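Local coordinates for protein beta-porphyranase A (Bacteroides plebeius, PDB 4AW7) that hydrolyses the sulfated red-seaweed polysaccharide porphyran at its beta-D-galactopyranose-(1->4)-alpha-L-galactopyranose-6-sulfate linkages, giving mostly disaccharides, at residues N535-G540 and F548-V553. Numbering follows the deposited sequence.
Sequences NWKGYG and FGMIEV. With CA (calcium ion), chain C.
With CG set between its backbone N and carbonyl carbon (chi1 53°), Trp536 turns its indole to Ile551, whose CD1 meets ring atom CE3 at 3.9 Å, approaching obliquely. A bend at chi4 (-75°) brings Lys537 NZ into a long salt bridge, 3.6 Å from OE1 in the Glu552 conformer given, while Lys537 CE lies closer, 3.3 Å from the same OE1; the two side chains cross at about a right angle, and Met550 CE packs against Lys537 CE. Two waters tie the backbones: water 1 donates to Asn535 O and Glu552 O, while water 3 accepts from Lys537 N and donates to Met550 O at 2.7 Å. Within the loop, Trp536 NE1 bonds to Tyr539 O at 2.9 Å, lying above that carbonyl plane; Phe547, on strand 546-555, meets the indole edge-to-face. An alanine in place of Trp536 would probably open a gap beside Ile551 CD1 and leave Tyr539 O without its indole donor. Asn535 OD1 (2.4 Å), Trp536 O and Gly538 O bind calcium with three waters and Asp381, which comes from another part of the chain. The contact thus packs a calcium-binding loop of the C-terminal domain against strand 546-555, an edge strand of a five-stranded mixed beta-sheet.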
ATOM      1  N   ASN A 535      10.447 -18.161 -10.174  1.00 11.10           N
ATOM      2  CA  ASN A 535       9.371 -17.812  -9.262  1.00 10.77           C
ATOM      3  C   ASN A 535       9.453 -16.335  -8.898  1.00 10.27           C
ATOM      4  O   ASN A 535      10.513 -15.718  -8.928  1.00 11.77           O
ATOM      5  CB  ASN A 535       9.507 -18.678  -7.991  1.00 11.42           C
ATOM      6  CG  ASN A 535       8.276 -18.643  -7.111  1.00 11.81           C
ATOM      7  OD1 ASN A 535       7.188 -18.241  -7.550  1.00 10.99           O
ATOM      8  ND2 ASN A 535       8.423 -19.105  -5.880  1.00 12.22           N
ATOM      9  N   TRP A 536       8.300 -15.777  -8.568  1.00 10.50           N
ATOM     10  CA  TRP A 536       8.115 -14.409  -8.112  1.00  9.67           C
ATOM     11  C   TRP A 536       6.992 -14.389  -7.070  1.00  9.53           C
ATOM     12  O   TRP A 536       6.340 -15.383  -6.832  1.00 10.09           O
ATOM     13  CB  TRP A 536       7.820 -13.438  -9.262  1.00 10.05           C
ATOM     14  CG  TRP A 536       6.693 -13.867 -10.105  1.00  9.30           C
ATOM     15  CD1 TRP A 536       5.359 -13.698  -9.845  1.00  9.72           C
ATOM     16  CD2 TRP A 536       6.769 -14.563 -11.350  1.00  9.67           C
ATOM     17  NE1 TRP A 536       4.606 -14.242 -10.850  1.00  9.89           N
ATOM     18  CE2 TRP A 536       5.445 -14.796 -11.776  1.00 10.53           C
ATOM     19  CE3 TRP A 536       7.824 -15.059 -12.119  1.00 12.05           C
ATOM     20  CZ2 TRP A 536       5.152 -15.484 -12.960  1.00 12.84           C
ATOM     21  CZ3 TRP A 536       7.521 -15.720 -13.312  1.00 13.48           C
ATOM     22  CH2 TRP A 536       6.196 -15.915 -13.714  1.00 14.39           C
ATOM     23  N   LYS A 537       6.790 -13.230  -6.455  1.00  9.01           N
ATOM     24  CA  LYS A 537       5.797 -13.113  -5.401  1.00  8.47           C
ATOM     25  C   LYS A 537       4.383 -13.364  -5.939  1.00  8.67           C
ATOM     26  O   LYS A 537       3.890 -12.652  -6.837  1.00  9.28           O
ATOM     27  CB  LYS A 537       5.845 -11.723  -4.784  1.00  9.80           C
ATOM     28  CG  LYS A 537       7.146 -11.419  -4.054  1.00  9.54           C
ATOM     29  CD  LYS A 537       7.221  -9.918  -3.773  1.00 13.55           C
ATOM     30  CE  LYS A 537       8.588  -9.391  -3.344  1.00 15.79           C
ATOM     31  NZ  LYS A 537       8.858  -9.776  -1.949  1.00 19.72           N
ATOM     32  N   GLY A 538       3.697 -14.321  -5.356  1.00  8.76           N
ATOM     33  CA  GLY A 538       2.337 -14.596  -5.740  1.00  9.99           C
ATOM     34  C   GLY A 538       2.233 -15.315  -7.058  1.00  9.82           C
ATOM     35  O   GLY A 538       3.135 -16.020  -7.504  1.00  9.94           O
ATOM     36  N   TYR A 539       1.055 -15.197  -7.634  1.00  9.95           N
ATOM     37  CA  TYR A 539       0.644 -16.106  -8.684  1.00 10.34           C
ATOM     38  C   TYR A 539       1.151 -15.749 -10.061  1.00  9.81           C
ATOM     39  O   TYR A 539       1.755 -14.711 -10.292  1.00  9.47           O
ATOM     40  CB  TYR A 539      -0.873 -16.349  -8.687  1.00 10.89           C
ATOM     41  CG  TYR A 539      -1.758 -15.398  -9.449  1.00 10.12           C
ATOM     42  CD1 TYR A 539      -1.583 -14.027  -9.430  1.00 10.40           C
ATOM     43  CD2 TYR A 539      -2.766 -15.898 -10.253  1.00 11.23           C
ATOM     44  CE1 TYR A 539      -2.430 -13.166 -10.142  1.00 10.99           C
ATOM     45  CE2 TYR A 539      -3.601 -15.058 -10.962  1.00 11.77           C
ATOM     46  CZ  TYR A 539      -3.454 -13.692 -10.890  1.00 10.70           C
ATOM     47  OH  TYR A 539      -4.246 -12.855 -11.600  1.00 13.85           O
ATOM     48  N   GLY A 540       0.910 -16.679 -10.995  1.00 10.15           N
ATOM     49  CA  GLY A 540       1.460 -16.579 -12.309  1.00 10.28           C
ATOM     50  C   GLY A 540       0.759 -15.636 -13.255  1.00 10.68           C
ATOM     51  O   GLY A 540       1.252 -15.427 -14.340  1.00 11.97           O
ATOM     52  N   PHE A 548       1.769  -8.227 -15.724  1.00  7.71           N
ATOM     53  CA  PHE A 548       2.417  -7.018 -15.225  1.00  7.86           C
ATOM     54  C   PHE A 548       2.864  -7.288 -13.812  1.00  7.58           C
ATOM     55  O   PHE A 548       2.035  -7.467 -12.924  1.00  7.42           O
ATOM     56  CB  PHE A 548       1.519  -5.789 -15.305  1.00  7.36           C
ATOM     57  CG  PHE A 548       2.219  -4.523 -14.888  1.00  7.40           C
ATOM     58  CD1 PHE A 548       3.403  -4.129 -15.490  1.00  8.66           C
ATOM     59  CD2 PHE A 548       1.690  -3.704 -13.902  1.00  7.99           C
ATOM     60  CE1 PHE A 548       4.057  -3.006 -15.113  1.00  8.26           C
ATOM     61  CE2 PHE A 548       2.334  -2.510 -13.531  1.00  8.88           C
ATOM     62  CZ  PHE A 548       3.514  -2.162 -14.147  1.00  8.14           C
ATOM     63  N   GLY A 549       4.178  -7.413 -13.630  1.00  7.74           N
ATOM     64  CA  GLY A 549       4.691  -7.844 -12.342  1.00  8.13           C
ATOM     65  C   GLY A 549       6.163  -7.524 -12.192  1.00  7.81           C
ATOM     66  O   GLY A 549       6.889  -7.429 -13.184  1.00  8.44           O
ATOM     67  N   MET A 550       6.583  -7.406 -10.931  1.00  8.04           N
ATOM     68  CA  MET A 550       7.946  -7.237 -10.541  1.00  7.88           C
ATOM     69  C   MET A 550       8.518  -8.598 -10.151  1.00  8.52           C
ATOM     70  O   MET A 550       7.953  -9.296  -9.304  1.00  9.11           O
ATOM     71  CB  MET A 550       7.987  -6.266  -9.356  1.00  8.47           C
ATOM     72  CG  MET A 550       9.409  -5.858  -8.893  1.00  8.90           C
ATOM     73  SD  MET A 550      10.367  -7.113  -7.982  1.00  9.41           S
ATOM     74  CE  MET A 550       9.351  -7.308  -6.502  1.00 10.15           C
ATOM     75  N   ILE A 551       9.597  -8.989 -10.825  1.00  8.41           N
ATOM     76  CA  ILE A 551      10.318 -10.227 -10.567  1.00  8.76           C
ATOM     77  C   ILE A 551      11.638  -9.842  -9.931  1.00  8.81           C
ATOM     78  O   ILE A 551      12.423  -9.096 -10.528  1.00  9.25           O
ATOM     79  CB  ILE A 551      10.516 -11.039 -11.869  1.00  9.55           C
ATOM     80  CG1 ILE A 551       9.171 -11.395 -12.504  1.00 10.36           C
ATOM     81  CG2 ILE A 551      11.329 -12.317 -11.587  1.00 10.91           C
ATOM     82  CD1 ILE A 551       9.254 -11.954 -13.919  1.00 13.59           C
ATOM     83  N   GLU A 552      11.892 -10.346  -8.727  0.50  9.51           N
ATOM     84  CA  GLU A 552      13.174 -10.080  -8.080  0.50 10.61           C
ATOM     85  C   GLU A 552      14.256 -10.983  -8.607  0.50 11.02           C
ATOM     86  O   GLU A 552      14.039 -12.182  -8.816  0.50 11.74           O
ATOM     87  CB  GLU A 552      13.097 -10.369  -6.596  0.50 11.20           C
ATOM     88  CG  GLU A 552      12.164  -9.500  -5.845  0.50 11.89           C
ATOM     89  CD  GLU A 552      11.979  -9.999  -4.408  0.50 13.45           C
ATOM     90  OE1 GLU A 552      11.348 -11.094  -4.149  0.50 11.92           O
ATOM     91  OE2 GLU A 552      12.502  -9.262  -3.541  0.50 18.30           O
ATOM     92  N   VAL A 553      15.426 -10.408  -8.800  1.00 10.51           N
ATOM     93  CA  VAL A 553      16.595 -11.181  -9.244  1.00 11.61           C
ATOM     94  C   VAL A 553      17.704 -10.937  -8.204  1.00 11.19           C
ATOM     95  O   VAL A 553      18.433  -9.953  -8.315  1.00 11.04           O
ATOM     96  CB  VAL A 553      17.029 -10.746 -10.636  1.00 12.04           C
ATOM     97  CG1 VAL A 553      18.248 -11.553 -11.090  1.00 13.96           C
ATOM     98  CG2 VAL A 553      15.868 -10.846 -11.617  1.00 13.12           C
TER
HETATM   99 CA    CA C1599       4.985 -17.463  -6.971  1.00 10.55          CA
HETATM  100  O   HOH W   1      11.976 -13.726  -7.761  1.00 13.15           O
HETATM  101  O   HOH W   2       5.244 -16.989  -9.327  1.00 12.42           O
HETATM  102  O   HOH W   3       8.027 -10.729  -7.057  1.00 12.00           O
HETATM  103  O   HOH W   4      11.425  -8.734  -1.418  1.00 23.64           O
HETATM  104  O   HOH W   5       2.910 -18.651  -6.415  1.00 17.31           O
HETATM  105  O   HOH W   6       4.874 -19.626  -8.265  1.00 19.59           O